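Local structure of uncharacterized protein (Escherichia coli O157:H7, 4ZV9) at residues G133-N137 against P151-A157. The protein is of unknown function but belongs to the dienelactone hydrolase family of alpha/beta-hydrolase proteins and is probably a hydrolase. Residues are numbered along the deposited sequence; the frame is centred on the assembly and turned at random.
Sequences GGVSN and PFYGRQA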
ATOM      1  N   GLY A 133       3.489  -4.777  -0.460  1.00 26.14           N
ATOM      2  CA  GLY A 133       2.767  -5.545  -1.479  1.00 28.04           C
ATOM      3  C   GLY A 133       2.273  -6.835  -0.856  1.00 29.33           C
ATOM      4  O   GLY A 133       1.147  -7.255  -1.090  1.00 31.02           O
ATOM      5  N   GLY A 134       3.115  -7.444  -0.024  1.00 31.22           N
ATOM      6  CA  GLY A 134       2.759  -8.640   0.746  1.00 30.95           C
ATOM      7  C   GLY A 134       1.567  -8.387   1.656  1.00 30.91           C
ATOM      8  O   GLY A 134       0.619  -9.190   1.716  1.00 29.91           O
ATOM      9  N   VAL A 135       1.591  -7.257   2.355  1.00 29.63           N
ATOM     10  CA  VAL A 135       0.458  -6.887   3.232  1.00 29.85           C
ATOM     11  C   VAL A 135      -0.824  -6.646   2.430  1.00 27.85           C
ATOM     12  O   VAL A 135      -1.910  -7.036   2.864  1.00 27.36           O
ATOM     13  CB  VAL A 135       0.800  -5.655   4.079  1.00 29.49           C
ATOM     14  CG1 VAL A 135      -0.416  -5.169   4.869  1.00 30.21           C
ATOM     15  CG2 VAL A 135       1.942  -5.991   5.021  1.00 30.44           C
ATOM     16  N   SER A 136      -0.686  -6.040   1.252  1.00 28.86           N
ATOM     17  CA  SER A 136      -1.822  -5.795   0.371  1.00 29.61           C
ATOM     18  C   SER A 136      -2.522  -7.097  -0.013  1.00 31.86           C
ATOM     19  O   SER A 136      -3.749  -7.179   0.046  1.00 30.99           O
ATOM     20  CB  SER A 136      -1.392  -5.018  -0.896  1.00 32.12           C
ATOM     21  OG  SER A 136      -0.988  -3.689  -0.580  1.00 30.68           O
ATOM     22  N   ASN A 137      -1.742  -8.110  -0.394  1.00 29.72           N
ATOM     23  CA  ASN A 137      -2.297  -9.415  -0.688  1.00 30.57           C
ATOM     24  C   ASN A 137      -2.958 -10.046   0.553  1.00 30.03           C
ATOM     25  O   ASN A 137      -4.036 -10.626   0.456  1.00 30.43           O
ATOM     26  CB  ASN A 137      -1.225 -10.355  -1.251  1.00 30.48           C
ATOM     27  CG  ASN A 137      -0.922 -10.090  -2.716  1.00 30.90           C
ATOM     28  OD1 ASN A 137      -1.825  -9.964  -3.534  1.00 32.57           O
ATOM     29  ND2 ASN A 137       0.356 -10.049  -3.058  1.00 30.95           N
ATOM     30  N   PRO A 151      -0.754  -4.638  -5.001  1.00 32.07           N
ATOM     31  CA  PRO A 151       0.587  -4.945  -4.526  1.00 31.40           C
ATOM     32  C   PRO A 151       1.679  -4.667  -5.560  1.00 33.75           C
ATOM     33  O   PRO A 151       1.577  -5.129  -6.706  1.00 33.63           O
ATOM     34  CB  PRO A 151       0.524  -6.450  -4.246  1.00 33.13           C
ATOM     35  CG  PRO A 151      -0.566  -6.953  -5.131  1.00 33.05           C
ATOM     36  CD  PRO A 151      -1.580  -5.851  -5.130  1.00 33.37           C
ATOM     37  N   PHE A 152       2.691  -3.888  -5.162  1.00 29.97           N
ATOM     38  CA  PHE A 152       3.875  -3.690  -5.985  1.00 30.06           C
ATOM     39  C   PHE A 152       4.961  -4.655  -5.498  1.00 31.34           C
ATOM     40  O   PHE A 152       5.392  -4.592  -4.326  1.00 31.07           O
ATOM     41  CB  PHE A 152       4.421  -2.285  -5.870  1.00 29.27           C
ATOM     42  CG  PHE A 152       3.656  -1.239  -6.629  1.00 29.83           C
ATOM     43  CD1 PHE A 152       2.436  -0.780  -6.174  1.00 31.88           C
ATOM     44  CD2 PHE A 152       4.229  -0.615  -7.724  1.00 31.57           C
ATOM     45  CE1 PHE A 152       1.765   0.235  -6.839  1.00 31.94           C
ATOM     46  CE2 PHE A 152       3.568   0.392  -8.394  1.00 32.89           C
ATOM     47  CZ  PHE A 152       2.325   0.813  -7.955  1.00 34.01           C
ATOM     48  N   TYR A 153       5.425  -5.515  -6.405  1.00 34.22           N
ATOM     49  CA  TYR A 153       6.524  -6.463  -6.153  1.00 35.12           C
ATOM     50  C   TYR A 153       6.594  -6.939  -4.719  1.00 33.73           C
ATOM     51  O   TYR A 153       7.594  -6.748  -4.034  1.00 31.12           O
ATOM     52  CB  TYR A 153       7.879  -5.912  -6.651  1.00 35.99           C
ATOM     53  CG  TYR A 153       8.024  -4.408  -6.558  1.00 33.94           C
ATOM     54  CD1 TYR A 153       8.336  -3.779  -5.356  1.00 32.23           C
ATOM     55  CD2 TYR A 153       7.904  -3.627  -7.696  1.00 34.76           C
ATOM     56  CE1 TYR A 153       8.507  -2.400  -5.292  1.00 32.25           C
ATOM     57  CE2 TYR A 153       8.059  -2.260  -7.642  1.00 32.96           C
ATOM     58  CZ  TYR A 153       8.362  -1.648  -6.442  1.00 31.99           C
ATOM     59  OH  TYR A 153       8.487  -0.288  -6.427  1.00 27.51           O
ATOM     60  N   GLY A 154       5.523  -7.608  -4.298  1.00 35.65           N
ATOM     61  CA  GLY A 154       5.405  -8.151  -2.944  1.00 35.58           C
ATOM     62  C   GLY A 154       5.015  -9.605  -2.889  1.00 35.75           C
ATOM     63  O   GLY A 154       4.574 -10.190  -3.889  1.00 36.04           O
ATOM     64  N   ARG A 155       5.200 -10.193  -1.711  1.00 38.70           N
ATOM     65  CA  ARG A 155       4.865 -11.605  -1.486  1.00 44.14           C
ATOM     66  C   ARG A 155       3.421 -11.929  -1.867  1.00 41.78           C
ATOM     67  O   ARG A 155       2.494 -11.196  -1.561  1.00 34.60           O
ATOM     68  CB  ARG A 155       5.082 -12.025  -0.031  1.00 51.23           C
ATOM     69  CG  ARG A 155       6.412 -12.735   0.202  1.00 65.48           C
ATOM     70  CD  ARG A 155       6.707 -12.961   1.689  1.00 74.15           C
ATOM     71  NE  ARG A 155       5.525 -13.425   2.397  1.00 88.13           N
ATOM     72  CZ  ARG A 155       5.429 -13.524   3.719  1.00 95.48           C
ATOM     73  NH1 ARG A 155       6.440 -13.175   4.511  1.00 96.02           N
ATOM     74  NH2 ARG A 155       4.301 -13.967   4.253  1.00101.22           N
ATOM     75  N   GLN A 156       3.254 -13.080  -2.490  1.00 40.33           N
ATOM     76  CA  GLN A 156       1.959 -13.537  -2.957  1.00 44.24           C
ATOM     77  C   GLN A 156       1.084 -13.948  -1.766  1.00 43.16           C
ATOM     78  O   GLN A 156       1.579 -14.137  -0.666  1.00 42.94           O
ATOM     79  CB  GLN A 156       2.154 -14.760  -3.863  1.00 47.01           C
ATOM     80  CG  GLN A 156       3.346 -14.699  -4.812  1.00 53.10           C
ATOM     81  CD  GLN A 156       3.335 -13.528  -5.778  1.00 56.38           C
ATOM     82  OE1 GLN A 156       2.361 -12.788  -5.882  1.00 57.32           O
ATOM     83  NE2 GLN A 156       4.424 -13.380  -6.521  1.00 57.28           N
ATOM     84  N   ALA A 157      -0.225 -14.047  -1.985  1.00 42.27           N
ATOM     85  CA  ALA A 157      -1.129 -14.557  -0.961  1.00 39.88           C
ATOM     86  C   ALA A 157      -0.889 -16.064  -0.871  1.00 45.91           C
ATOM     87  O   ALA A 157      -0.493 -16.672  -1.861  1.00 43.68           O
ATOM     88  CB  ALA A 157      -2.577 -14.299  -1.357  1.00 41.62           C
TER
HETATM   89  O   HOH W   1       0.672 -12.077   1.206  1.00 43.19           O
HETATM   90  O   HOH W   2       2.309 -10.233  -5.274  1.00 32.24           O
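Asn-137 reaches from helix 132-142 into the curve of the 151-157 loop, which leaves strand 148-151 of the alpha/beta-hydrolase sheet. In this fold the helix after the nucleophile elbow packs against the neighbouring strand, and modified Cys-130 lies just ahead of helix 132-142, consistent with that elbow. Followed outward, the side chain of Asn-137 runs past Arg-155 O, between Pro-151 and the 155-157 backbone. Its CB lies 3.8 Å from Arg-155 O and 3.9 Å from Ala-157 N, with the methyl CB of Ala-157, a side chain small enough to sit beside the helix, at 4.2 Å. With CG anti to the carbonyl carbon (chi1 -78°), the amide is carried in among the loop's backbone groups. OD1 rests 3.6 Å from CG of Pro-151, whose compact ring crosses the side chain at about a right angle, and accepts a hydrogen bond from the hydroxyl of Tyr-187 on helix 184-193. ND2 donates to Arg-155 O at 2.9 Å, a moderately bent bond (150° at the hydrogen) with the donor tilted 35° from the carbonyl plane. A carboxamide suits this buried place because it can donate to a loop carbonyl while accepting from a tyrosine.

The backbones come close where both sides lack side chains. Gly-133 CA and Gly-154 CA are 4.0 Å apart, an approach that leaves no room for a side chain on either residue. Gly-134 lets Arg-155 O approach as well, in a nearly straight CA-H...O contact, while the poorly ordered guanidinium end of Arg-155 extends outward. One water lies within hydrogen-bonding distance of both Gly-134 O and Gln-156 O. A second accepts from Asn-137 ND2 and lies within hydrogen-bonding distance of Gly-154 O and, at 2.6 Å, of Gln-156 OE1.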